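Local atomic coordinates of alanine racemase (Actinobacillus succinogenes, PDB entry 3C3K), a protein that is of undetermined function but has a two-lobed periplasmic-binding-protein-like fold, as in the effector-binding part of LacI-type regulators. Residues V68-L74 and P88-E94; I106-A111 and L266-K270; L11-V15 and C56-L60. The contacts are given in a common frame with arbitrary orientation. Numbering follows the deposited sequence.

Contact 1 (V68-L74 and P88-E94); sequences VITMDAL and PWVQCAE
Beyond the last strand pair, side chains take over from the backbone ladder: Gln91 NE2 donates to Asp72 O at 2.9 Å, and Glu94 OE2 accepts from Leu74 N at 2.9 Å. Before that point, strands 68-70 and 89-92 run parallel, their axes 4.8 Å apart at an angle of 19°. The register is Val68-Trp89, Ile69-Val90, Thr70-Gln91, with CA atoms 4.8-5.0 Å apart. Four backbone bonds form the ladder: Val68 N to Pro88 O 3.0 Å, Val90 N to Val68 O 3.1 Å, Thr70 N to Val90 O 3.0 Å and Cys92 N to Thr70 O 2.8 Å. Ile69 and Val90 share one face, where Ile69 CG2 lies 3.4 Å from Cys92 SG; Val68, Thr70, Trp89 and Gln91 occupy the other, towards helix 77-84. That helix completes a beta-alpha-beta unit of the Rossmann-like lobe. Thr70 (chi1 t) puts CG2 3.8 Å from Trp89 NE1, at the indole edge, while its OG1 accepts from Asp72 N at 3.1 Å, an ST turn. Ala93, with phi/psi 71/3, turns the chain after the strand. Gln91 (chi1 t, chi2 97°) also donates through NE2 to Cys92 O at 3.1 Å. Glu94 OE2 accepts from Gln137 N of the other lobe as well, so one carboxylate joins backbone amides of both lobes.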
ATOM      1  N   VAL B  68      -7.951  -9.414 -18.963  1.00 14.73           N
ATOM      2  CA  VAL B  68      -6.984  -9.426 -17.868  1.00 13.79           C
ATOM      3  C   VAL B  68      -5.807  -8.423 -18.096  1.00 13.53           C
ATOM      4  O   VAL B  68      -5.270  -8.321 -19.185  1.00 11.57           O
ATOM      5  CB  VAL B  68      -6.548 -10.912 -17.551  1.00 14.54           C
ATOM      6  CG1 VAL B  68      -6.222 -11.626 -18.775  1.00 16.44           C
ATOM      7  CG2 VAL B  68      -5.347 -11.001 -16.555  1.00 13.59           C
ATOM      8  N   ILE B  69      -5.494  -7.620 -17.061  1.00 13.31           N
ATOM      9  CA  ILE B  69      -4.241  -6.829 -17.005  1.00 12.41           C
ATOM     10  C   ILE B  69      -3.387  -7.469 -15.972  1.00 12.48           C
ATOM     11  O   ILE B  69      -3.868  -7.773 -14.894  1.00 12.96           O
ATOM     12  CB  ILE B  69      -4.523  -5.374 -16.636  1.00 13.10           C
ATOM     13  CG1 ILE B  69      -5.419  -4.785 -17.712  1.00 11.89           C
ATOM     14  CG2 ILE B  69      -3.182  -4.544 -16.533  1.00 13.38           C
ATOM     15  CD1 ILE B  69      -6.017  -3.396 -17.320  1.00 10.00           C
ATOM     16  N   THR B  70      -2.179  -7.837 -16.352  1.00 13.47           N
ATOM     17  CA  THR B  70      -1.236  -8.498 -15.459  1.00 13.50           C
ATOM     18  C   THR B  70      -0.001  -7.601 -15.172  1.00 14.50           C
ATOM     19  O   THR B  70       0.490  -6.914 -16.054  1.00 13.91           O
ATOM     20  CB  THR B  70      -0.803  -9.911 -15.982  1.00 14.72           C
ATOM     21  OG1 THR B  70      -0.034 -10.550 -14.932  1.00 16.51           O
ATOM     22  CG2 THR B  70      -0.003  -9.846 -17.322  1.00 13.09           C
ATOM     23  N   MET B  71       0.438  -7.590 -13.908  1.00 13.04           N
ATOM     24  CA  MET B  71       1.620  -6.928 -13.520  1.00 13.42           C
ATOM     25  C   MET B  71       2.642  -8.046 -13.087  1.00 15.05           C
ATOM     26  O   MET B  71       3.718  -7.735 -12.598  1.00 13.52           O
ATOM     27  CB  MET B  71       1.360  -5.950 -12.357  1.00 13.92           C
ATOM     28  CG  MET B  71       0.107  -4.948 -12.498  1.00 13.92           C
ATOM     29  SD  MET B  71      -0.042  -3.926 -10.938  1.00 10.93           S
ATOM     30  CE  MET B  71       1.342  -2.982 -11.246  1.00 11.53           C
ATOM     31  N   ASP B  72       2.347  -9.322 -13.380  1.00 14.16           N
ATOM     32  CA  ASP B  72       3.317 -10.392 -13.026  1.00 14.92           C
ATOM     33  C   ASP B  72       4.578 -10.474 -13.863  1.00 14.17           C
ATOM     34  O   ASP B  72       4.681  -9.851 -14.952  1.00 14.80           O
ATOM     35  CB  ASP B  72       2.621 -11.742 -13.100  1.00 16.52           C
ATOM     36  CG  ASP B  72       1.745 -12.025 -11.882  1.00 17.86           C
ATOM     37  OD1 ASP B  72       1.823 -11.269 -10.925  1.00 19.48           O
ATOM     38  OD2 ASP B  72       1.079 -13.097 -11.863  1.00 21.17           O
ATOM     39  N   ALA B  73       5.541 -11.276 -13.379  1.00 12.96           N
ATOM     40  CA  ALA B  73       6.791 -11.490 -14.101  1.00 14.02           C
ATOM     41  C   ALA B  73       6.503 -11.912 -15.543  1.00 14.31           C
ATOM     42  O   ALA B  73       5.582 -12.735 -15.819  1.00 14.69           O
ATOM     43  CB  ALA B  73       7.683 -12.565 -13.385  1.00 13.90           C
ATOM     44  N   LEU B  74       7.285 -11.327 -16.453  1.00 15.46           N
ATOM     45  CA  LEU B  74       7.183 -11.537 -17.906  1.00 16.48           C
ATOM     46  C   LEU B  74       7.212 -12.984 -18.262  1.00 16.11           C
ATOM     47  O   LEU B  74       6.503 -13.396 -19.147  1.00 15.83           O
ATOM     48  CB  LEU B  74       8.387 -10.851 -18.601  1.00 19.44           C
ATOM     49  CG  LEU B  74       8.426 -10.791 -20.115  1.00 21.00           C
ATOM     50  CD1 LEU B  74       7.324  -9.881 -20.556  1.00 21.30           C
ATOM     51  CD2 LEU B  74       9.781 -10.262 -20.514  1.00 25.71           C
ATOM     52  N   PRO B  88      -8.939 -10.486 -24.310  1.00 14.51           N
ATOM     53  CA  PRO B  88      -8.174  -9.245 -24.089  1.00 13.89           C
ATOM     54  C   PRO B  88      -7.133  -9.385 -22.954  1.00 13.72           C
ATOM     55  O   PRO B  88      -7.466  -9.896 -21.887  1.00 13.61           O
ATOM     56  CB  PRO B  88      -9.227  -8.247 -23.682  1.00 13.11           C
ATOM     57  CG  PRO B  88     -10.485  -8.746 -24.399  1.00 14.78           C
ATOM     58  CD  PRO B  88     -10.398 -10.256 -24.223  1.00 12.59           C
ATOM     59  N   TRP B  89      -5.881  -8.977 -23.218  1.00 12.10           N
ATOM     60  CA  TRP B  89      -4.747  -9.234 -22.311  1.00 12.51           C
ATOM     61  C   TRP B  89      -3.748  -8.105 -22.498  1.00 11.91           C
ATOM     62  O   TRP B  89      -3.409  -7.734 -23.636  1.00 13.04           O
ATOM     63  CB  TRP B  89      -4.126 -10.589 -22.706  1.00 12.50           C
ATOM     64  CG  TRP B  89      -3.115 -11.218 -21.823  1.00 11.85           C
ATOM     65  CD1 TRP B  89      -2.761 -10.858 -20.572  1.00 15.22           C
ATOM     66  CD2 TRP B  89      -2.398 -12.437 -22.112  1.00 13.32           C
ATOM     67  NE1 TRP B  89      -1.844 -11.747 -20.060  1.00 16.23           N
ATOM     68  CE2 TRP B  89      -1.595 -12.721 -20.999  1.00 14.40           C
ATOM     69  CE3 TRP B  89      -2.349 -13.291 -23.225  1.00 13.41           C
ATOM     70  CZ2 TRP B  89      -0.737 -13.854 -20.942  1.00 16.85           C
ATOM     71  CZ3 TRP B  89      -1.474 -14.443 -23.183  1.00 15.40           C
ATOM     72  CH2 TRP B  89      -0.707 -14.715 -22.038  1.00 13.60           C
ATOM     73  N   VAL B  90      -3.260  -7.552 -21.384  1.00 12.88           N
ATOM     74  CA  VAL B  90      -2.285  -6.466 -21.412  1.00 12.02           C
ATOM     75  C   VAL B  90      -1.332  -6.693 -20.283  1.00 12.36           C
ATOM     76  O   VAL B  90      -1.759  -7.051 -19.209  1.00 13.42           O
ATOM     77  CB  VAL B  90      -2.908  -5.076 -21.206  1.00 12.09           C
ATOM     78  CG1 VAL B  90      -1.846  -4.025 -21.114  1.00 13.21           C
ATOM     79  CG2 VAL B  90      -3.858  -4.686 -22.357  1.00 12.15           C
ATOM     80  N   GLN B  91      -0.048  -6.447 -20.524  1.00 11.50           N
ATOM     81  CA  GLN B  91       0.958  -6.575 -19.503  1.00 12.67           C
ATOM     82  C   GLN B  91       1.428  -5.201 -19.074  1.00 12.83           C
ATOM     83  O   GLN B  91       1.680  -4.327 -19.915  1.00 15.03           O
ATOM     84  CB  GLN B  91       2.124  -7.448 -19.980  1.00 12.06           C
ATOM     85  CG  GLN B  91       3.452  -7.180 -19.153  1.00 13.73           C
ATOM     86  CD  GLN B  91       3.581  -8.238 -18.060  1.00 18.89           C
ATOM     87  OE1 GLN B  91       3.350  -9.411 -18.326  1.00 13.85           O
ATOM     88  NE2 GLN B  91       3.933  -7.829 -16.842  1.00 20.10           N
ATOM     89  N   CYS B  92       1.497  -4.975 -17.777  1.00 14.90           N
ATOM     90  CA  CYS B  92       2.036  -3.720 -17.210  1.00 17.54           C
ATOM     91  C   CYS B  92       3.407  -3.905 -16.616  1.00 17.22           C
ATOM     92  O   CYS B  92       3.666  -4.891 -15.926  1.00 17.91           O
ATOM     93  CB  CYS B  92       1.182  -3.233 -16.042  1.00 18.79           C
ATOM     94  SG  CYS B  92      -0.406  -2.573 -16.437  1.00 26.31           S
ATOM     95  N   ALA B  93       4.271  -2.909 -16.818  1.00 18.51           N
ATOM     96  CA  ALA B  93       5.516  -2.787 -16.080  1.00 17.45           C
ATOM     97  C   ALA B  93       6.560  -3.807 -16.421  1.00 18.31           C
ATOM     98  O   ALA B  93       7.584  -3.793 -15.824  1.00 19.26           O
ATOM     99  CB  ALA B  93       5.281  -2.787 -14.562  1.00 17.80           C
ATOM    100  N   GLU B  94       6.308  -4.674 -17.375  1.00 19.61           N
ATOM    101  CA  GLU B  94       7.360  -5.499 -17.973  1.00 20.94           C
ATOM    102  C   GLU B  94       7.418  -5.162 -19.475  1.00 21.41           C
ATOM    103  O   GLU B  94       6.400  -4.920 -20.109  1.00 22.48           O
ATOM    104  CB  GLU B  94       7.092  -6.988 -17.765  1.00 20.08           C
ATOM    105  CG  GLU B  94       7.203  -7.482 -16.328  1.00 20.85           C
ATOM    106  CD  GLU B  94       8.613  -7.873 -15.965  1.00 23.76           C
ATOM    107  OE1 GLU B  94       9.517  -7.029 -16.149  1.00 25.57           O
ATOM    108  OE2 GLU B  94       8.813  -9.023 -15.512  1.00 23.56           O
TER

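Contact 2 (I106-A111 and L266-K270); sequences IDDVAA and LLPWK
Two crossover segments of the hinge between the lobes of this periplasmic-binding-protein-like fold meet here, one entering helix 108-121 through an Asp N-cap, the other an extended loop between strands 264-266 and 270-272. Their CA atoms come nearest at Ile106 and Leu266, 5.0 Å apart. Asp107 (chi1 t) caps the helix, its OD1 accepting from Ala110 N at 3.0 Å; Ala111 N bonds to Asp107 O at 3.2 Å. Trp269 (chi1 p, chi2 -92°) lays its indole against the first turn: Ala111 CB sits 3.7 Å from the centroid of the five-membered ring, 9° off the normal, a CH-pi contact over the face. Ala110 CB is 4.4 Å from Trp269 CZ2. Tyr114, further along the helix, meets the same indole edge-to-face. Ile106 (p, t) brings CD1 to 4.2 Å from Trp269 CB and CG2 to 3.5 Å from Leu267 O, and it also touches Gln237 and Pro238. Leu266 (m, t) reaches across the other end of the contact, its CD2 3.5 Å from Ile106 O and 3.7 Å from Asp107 N. A water bridges the two backbones, accepting from Asp107 N at 2.6 Å and donating to Leu267 O at 2.7 Å.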
ATOM      1  N   ILE B 106       7.789   1.719 -18.408  1.00 16.45           N
ATOM      2  CA  ILE B 106       8.882   2.606 -18.713  1.00 16.11           C
ATOM      3  C   ILE B 106      10.046   1.773 -19.266  1.00 16.73           C
ATOM      4  O   ILE B 106       9.980   0.529 -19.283  1.00 14.32           O
ATOM      5  CB  ILE B 106       9.375   3.358 -17.426  1.00 17.08           C
ATOM      6  CG1 ILE B 106      10.024   2.357 -16.437  1.00 16.55           C
ATOM      7  CG2 ILE B 106       8.216   4.186 -16.830  1.00 14.33           C
ATOM      8  CD1 ILE B 106      10.950   2.948 -15.399  1.00 17.62           C
ATOM      9  N   ASP B 107      11.124   2.466 -19.674  1.00 15.68           N
ATOM     10  CA  ASP B 107      12.368   1.802 -20.071  1.00 16.85           C
ATOM     11  C   ASP B 107      13.299   1.689 -18.842  1.00 16.09           C
ATOM     12  O   ASP B 107      13.997   2.619 -18.504  1.00 16.15           O
ATOM     13  CB  ASP B 107      13.062   2.637 -21.161  1.00 16.04           C
ATOM     14  CG  ASP B 107      14.329   1.998 -21.681  1.00 17.44           C
ATOM     15  OD1 ASP B 107      14.947   1.116 -21.056  1.00 20.92           O
ATOM     16  OD2 ASP B 107      14.754   2.409 -22.749  1.00 18.62           O
ATOM     17  N   ASP B 108      13.340   0.522 -18.222  1.00 16.76           N
ATOM     18  CA  ASP B 108      14.103   0.298 -17.013  1.00 16.03           C
ATOM     19  C   ASP B 108      15.594   0.388 -17.219  1.00 16.18           C
ATOM     20  O   ASP B 108      16.341   0.804 -16.310  1.00 15.03           O
ATOM     21  CB  ASP B 108      13.716  -1.026 -16.398  1.00 16.63           C
ATOM     22  CG  ASP B 108      12.362  -0.938 -15.681  1.00 16.15           C
ATOM     23  OD1 ASP B 108      12.312  -0.127 -14.768  1.00 15.62           O
ATOM     24  OD2 ASP B 108      11.368  -1.575 -16.065  1.00 15.75           O
ATOM     25  N   VAL B 109      16.058  -0.052 -18.374  1.00 16.44           N
ATOM     26  CA  VAL B 109      17.516   0.011 -18.644  1.00 16.09           C
ATOM     27  C   VAL B 109      17.961   1.422 -18.780  1.00 15.69           C
ATOM     28  O   VAL B 109      18.925   1.770 -18.154  1.00 17.05           O
ATOM     29  CB  VAL B 109      17.924  -0.778 -19.890  1.00 16.76           C
ATOM     30  CG1 VAL B 109      19.480  -0.658 -20.146  1.00 16.94           C
ATOM     31  CG2 VAL B 109      17.621  -2.172 -19.638  1.00 14.06           C
ATOM     32  N   ALA B 110      17.225   2.269 -19.518  1.00 14.73           N
ATOM     33  CA  ALA B 110      17.653   3.664 -19.661  1.00 14.48           C
ATOM     34  C   ALA B 110      17.605   4.411 -18.319  1.00 14.75           C
ATOM     35  O   ALA B 110      18.530   5.174 -18.018  1.00 16.25           O
ATOM     36  CB  ALA B 110      16.824   4.451 -20.722  1.00 12.99           C
ATOM     37  N   ALA B 111      16.537   4.229 -17.537  1.00 13.42           N
ATOM     38  CA  ALA B 111      16.445   4.866 -16.215  1.00 12.89           C
ATOM     39  C   ALA B 111      17.576   4.442 -15.293  1.00 14.41           C
ATOM     40  O   ALA B 111      18.104   5.297 -14.626  1.00 14.44           O
ATOM     41  CB  ALA B 111      15.118   4.570 -15.558  1.00 12.80           C
ATOM     42  N   LEU B 266       5.961   2.762 -24.266  1.00 16.10           N
ATOM     43  CA  LEU B 266       6.946   3.169 -23.294  1.00 17.57           C
ATOM     44  C   LEU B 266       6.552   4.547 -22.896  1.00 17.65           C
ATOM     45  O   LEU B 266       6.489   5.409 -23.736  1.00 19.82           O
ATOM     46  CB  LEU B 266       8.336   3.218 -23.893  1.00 16.96           C
ATOM     47  CG  LEU B 266       9.068   1.857 -23.916  1.00 19.17           C
ATOM     48  CD1 LEU B 266      10.417   2.127 -24.537  1.00 19.60           C
ATOM     49  CD2 LEU B 266       9.241   1.230 -22.605  1.00 13.63           C
ATOM     50  N   LEU B 267       6.268   4.751 -21.623  1.00 18.50           N
ATOM     51  CA  LEU B 267       5.955   6.071 -21.063  1.00 18.29           C
ATOM     52  C   LEU B 267       7.214   6.679 -20.384  1.00 18.96           C
ATOM     53  O   LEU B 267       8.105   5.924 -19.919  1.00 18.87           O
ATOM     54  CB  LEU B 267       4.756   5.993 -20.078  1.00 16.47           C
ATOM     55  CG  LEU B 267       3.417   5.460 -20.613  1.00 17.60           C
ATOM     56  CD1 LEU B 267       2.355   5.719 -19.595  1.00 17.48           C
ATOM     57  CD2 LEU B 267       2.940   6.092 -21.969  1.00 20.91           C
ATOM     58  N   PRO B 268       7.347   8.038 -20.406  1.00 19.19           N
ATOM     59  CA  PRO B 268       8.600   8.657 -19.890  1.00 18.96           C
ATOM     60  C   PRO B 268       8.723   8.538 -18.387  1.00 19.35           C
ATOM     61  O   PRO B 268       7.761   8.773 -17.702  1.00 19.66           O
ATOM     62  CB  PRO B 268       8.495  10.171 -20.260  1.00 20.33           C
ATOM     63  CG  PRO B 268       7.152  10.377 -20.970  1.00 18.90           C
ATOM     64  CD  PRO B 268       6.368   9.027 -20.927  1.00 19.66           C
ATOM     65  N   TRP B 269       9.912   8.167 -17.902  1.00 19.18           N
ATOM     66  CA  TRP B 269      10.283   8.276 -16.490  1.00 19.07           C
ATOM     67  C   TRP B 269      10.990   9.594 -16.261  1.00 19.65           C
ATOM     68  O   TRP B 269      11.545  10.152 -17.194  1.00 20.34           O
ATOM     69  CB  TRP B 269      11.216   7.129 -16.112  1.00 18.54           C
ATOM     70  CG  TRP B 269      12.397   7.038 -17.021  1.00 19.38           C
ATOM     71  CD1 TRP B 269      12.501   6.282 -18.154  1.00 22.75           C
ATOM     72  CD2 TRP B 269      13.641   7.746 -16.888  1.00 18.78           C
ATOM     73  NE1 TRP B 269      13.723   6.483 -18.746  1.00 24.25           N
ATOM     74  CE2 TRP B 269      14.450   7.363 -17.971  1.00 21.82           C
ATOM     75  CE3 TRP B 269      14.146   8.665 -15.944  1.00 16.57           C
ATOM     76  CZ2 TRP B 269      15.740   7.875 -18.162  1.00 21.86           C
ATOM     77  CZ3 TRP B 269      15.440   9.193 -16.128  1.00 18.66           C
ATOM     78  CH2 TRP B 269      16.212   8.812 -17.246  1.00 19.05           C
ATOM     79  N   LYS B 270      11.040  10.058 -15.025  1.00 20.03           N
ATOM     80  CA  LYS B 270      11.770  11.273 -14.717  1.00 22.16           C
ATOM     81  C   LYS B 270      12.689  11.017 -13.533  1.00 20.89           C
ATOM     82  O   LYS B 270      12.294  10.392 -12.548  1.00 21.59           O
ATOM     83  CB  LYS B 270      10.789  12.457 -14.447  1.00 21.27           C
ATOM     84  CG  LYS B 270      11.504  13.810 -14.410  1.00 26.00           C
ATOM     85  CD  LYS B 270      10.628  15.061 -14.011  1.00 26.32           C
ATOM     86  CE  LYS B 270      11.236  16.422 -14.600  1.00 29.40           C
ATOM     87  NZ  LYS B 270      10.114  17.328 -15.245  1.00 31.46           N
TER
HETATM   88  O   HOH W   1      10.503   4.900 -20.488  1.00 17.56           O

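Contact 3 (L11-V15 and C56-L60); sequences LLVMV and CLTLL
Residues 11-15 are extended, with phi from -115° to -89° and psi from 106° to 141°, whereas 56-60 are helical in phi and psi (phi -74° to -61°, psi -57° to -10°). Within this segment, Leu59 N bonds to Cys56 O at 3.2 Å and Leu60 N to Leu57 O at 3.0 Å. The backbones remain well separated: the nearest CA atoms, those of Leu12 and Leu59, are 8.1 Å apart, and side chains fill the gap. Leu12 and Met14, two residues apart on the strand, direct their CA-to-CB bonds toward 56-60, and Cys56 and Leu59 point theirs toward the strand. The strand belongs to the parallel sheet of the N-terminal lobe, between strands 39-45 and 68-70. The chain passes from the first of these to the second through helices 50-56 and 58-61, so this is a beta-alpha-beta crossover packed over the intervening strand, the Rossmann-like arrangement of periplasmic-binding-protein folds. On the other face of the sheet, Leu11 and Val13 touch helix 21-35. Leu12 (t, p) is the chief contributor, covered over 72 Å²: its CD2 lies 3.9 Å from both Cys56 SG and Leu57 CD2, and its CD1 4.3 Å from Leu59 CD1. Met14 (chi1 m, chi2 t, chi3 -24°) sets CG 3.8 Å from Cys56 SG and SD 4.0 Å from Leu57 CD2. Leu57 also touches Val68 of the next strand. The contact borders directly on the second subunit: Cys56 packs on Leu42 and Leu59 on Met64 of that subunit.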
ATOM      1  N   LEU B  11     -13.235  -6.414 -15.176  1.00 15.76           N
ATOM      2  CA  LEU B  11     -11.888  -6.756 -15.612  1.00 14.14           C
ATOM      3  C   LEU B  11     -11.083  -7.333 -14.439  1.00 14.54           C
ATOM      4  O   LEU B  11     -11.248  -6.879 -13.284  1.00 15.61           O
ATOM      5  CB  LEU B  11     -11.223  -5.509 -16.134  1.00 13.23           C
ATOM      6  CG  LEU B  11     -12.018  -4.605 -17.080  1.00 15.88           C
ATOM      7  CD1 LEU B  11     -11.160  -3.429 -17.381  1.00 15.56           C
ATOM      8  CD2 LEU B  11     -12.362  -5.392 -18.382  1.00 18.78           C
ATOM      9  N   LEU B  12     -10.276  -8.338 -14.730  1.00 13.49           N
ATOM     10  CA  LEU B  12      -9.323  -8.924 -13.785  1.00 13.66           C
ATOM     11  C   LEU B  12      -7.954  -8.215 -13.820  1.00 13.90           C
ATOM     12  O   LEU B  12      -7.295  -8.141 -14.879  1.00 13.21           O
ATOM     13  CB  LEU B  12      -9.140 -10.434 -14.067  1.00 13.86           C
ATOM     14  CG  LEU B  12      -8.091 -11.200 -13.242  1.00 13.67           C
ATOM     15  CD1 LEU B  12      -8.426 -11.178 -11.726  1.00 14.62           C
ATOM     16  CD2 LEU B  12      -8.042 -12.601 -13.676  1.00 16.46           C
ATOM     17  N   VAL B  13      -7.504  -7.703 -12.664  1.00 14.07           N
ATOM     18  CA  VAL B  13      -6.104  -7.291 -12.537  1.00 13.78           C
ATOM     19  C   VAL B  13      -5.314  -8.289 -11.701  1.00 14.27           C
ATOM     20  O   VAL B  13      -5.684  -8.572 -10.573  1.00 14.92           O
ATOM     21  CB  VAL B  13      -6.002  -5.884 -11.940  1.00 15.03           C
ATOM     22  CG1 VAL B  13      -4.575  -5.344 -12.018  1.00 14.17           C
ATOM     23  CG2 VAL B  13      -6.994  -4.925 -12.657  1.00 10.89           C
ATOM     24  N   MET B  14      -4.221  -8.808 -12.259  1.00 13.39           N
ATOM     25  CA  MET B  14      -3.306  -9.703 -11.560  1.00 12.29           C
ATOM     26  C   MET B  14      -2.157  -8.851 -11.073  1.00 13.15           C
ATOM     27  O   MET B  14      -1.295  -8.449 -11.859  1.00 13.27           O
ATOM     28  CB  MET B  14      -2.820 -10.805 -12.520  1.00 12.00           C
ATOM     29  CG  MET B  14      -3.831 -11.994 -12.711  1.00 12.76           C
ATOM     30  SD  MET B  14      -3.461 -13.278 -14.013  1.00 11.88           S
ATOM     31  CE  MET B  14      -2.502 -12.379 -15.000  1.00 19.12           C
ATOM     32  N   VAL B  15      -2.138  -8.586  -9.772  1.00 13.62           N
ATOM     33  CA  VAL B  15      -1.230  -7.641  -9.136  1.00 14.91           C
ATOM     34  C   VAL B  15       0.033  -8.354  -8.645  1.00 16.13           C
ATOM     35  O   VAL B  15      -0.044  -9.461  -8.071  1.00 13.59           O
ATOM     36  CB  VAL B  15      -1.970  -7.027  -7.944  1.00 16.24           C
ATOM     37  CG1 VAL B  15      -1.094  -6.108  -7.134  1.00 16.80           C
ATOM     38  CG2 VAL B  15      -3.145  -6.218  -8.497  1.00 18.44           C
ATOM     39  N   CYS B  56      -7.163 -17.724 -10.579  1.00 19.25           N
ATOM     40  CA  CYS B  56      -8.021 -16.557 -10.726  1.00 18.17           C
ATOM     41  C   CYS B  56      -8.443 -16.496 -12.176  1.00 18.51           C
ATOM     42  O   CYS B  56      -9.445 -15.880 -12.492  1.00 19.29           O
ATOM     43  CB  CYS B  56      -7.362 -15.265 -10.222  1.00 16.71           C
ATOM     44  SG  CYS B  56      -5.993 -14.756 -11.221  1.00 20.30           S
ATOM     45  N   LEU B  57      -7.701 -17.162 -13.061  1.00 19.58           N
ATOM     46  CA  LEU B  57      -8.053 -17.140 -14.498  1.00 19.50           C
ATOM     47  C   LEU B  57      -9.274 -17.987 -14.870  1.00 20.21           C
ATOM     48  O   LEU B  57      -9.796 -17.843 -15.968  1.00 19.52           O
ATOM     49  CB  LEU B  57      -6.825 -17.378 -15.436  1.00 19.58           C
ATOM     50  CG  LEU B  57      -5.789 -16.245 -15.566  1.00 19.65           C
ATOM     51  CD1 LEU B  57      -4.569 -16.744 -16.298  1.00 19.67           C
ATOM     52  CD2 LEU B  57      -6.309 -14.956 -16.229  1.00 20.64           C
ATOM     53  N   THR B  58      -9.779 -18.812 -13.944  1.00 20.33           N
ATOM     54  CA  THR B  58     -11.071 -19.446 -14.148  1.00 20.66           C
ATOM     55  C   THR B  58     -12.218 -18.403 -14.299  1.00 21.71           C
ATOM     56  O   THR B  58     -13.259 -18.723 -14.862  1.00 19.97           O
ATOM     57  CB  THR B  58     -11.454 -20.433 -13.053  1.00 19.50           C
ATOM     58  OG1 THR B  58     -11.512 -19.744 -11.827  1.00 23.75           O
ATOM     59  CG2 THR B  58     -10.401 -21.519 -12.870  1.00 22.24           C
ATOM     60  N   LEU B  59     -12.027 -17.168 -13.838  1.00 22.15           N
ATOM     61  CA  LEU B  59     -13.021 -16.140 -14.069  1.00 23.80           C
ATOM     62  C   LEU B  59     -13.236 -15.827 -15.544  1.00 25.17           C
ATOM     63  O   LEU B  59     -14.345 -15.427 -15.946  1.00 24.77           O
ATOM     64  CB  LEU B  59     -12.650 -14.853 -13.325  1.00 24.22           C
ATOM     65  CG  LEU B  59     -12.550 -14.979 -11.795  1.00 24.06           C
ATOM     66  CD1 LEU B  59     -11.819 -13.808 -11.241  1.00 23.92           C
ATOM     67  CD2 LEU B  59     -13.935 -15.074 -11.236  1.00 25.51           C
ATOM     68  N   LEU B  60     -12.170 -15.966 -16.344  1.00 25.96           N
ATOM     69  CA  LEU B  60     -12.225 -15.678 -17.764  1.00 27.36           C
ATOM     70  C   LEU B  60     -13.023 -16.764 -18.424  1.00 28.69           C
ATOM     71  O   LEU B  60     -14.033 -16.482 -19.072  1.00 28.24           O
ATOM     72  CB  LEU B  60     -10.825 -15.620 -18.396  1.00 27.82           C
ATOM     73  CG  LEU B  60     -10.157 -14.327 -18.846  1.00 26.83           C
ATOM     74  CD1 LEU B  60      -9.001 -14.697 -19.732  1.00 25.22           C
ATOM     75  CD2 LEU B  60     -11.105 -13.351 -19.591  1.00 24.09           C
TER

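In the fold
Along the chain the three follow one another without overlap: contact 3, then contact 1, then contact 2. Contacts 3 and 1 have centres about 11 Å apart and share the six-stranded parallel sheet, where strands 9-15 and 68-70 are neighbours: Met71 N lies 2.8 Å from Met14 O and Ile69 O 2.9 Å from Met14 N, both probable hydrogen bonds. Contact 2 lies at the C-terminal ends of strands 102-105 and 264-266, neighbours at one edge of that sheet, where the chain passes toward the second lobe; its centre is about 17 Å from that of contact 1 and 27 Å from that of contact 3. The set thus runs from the dimer interface through the sheet to the hinge.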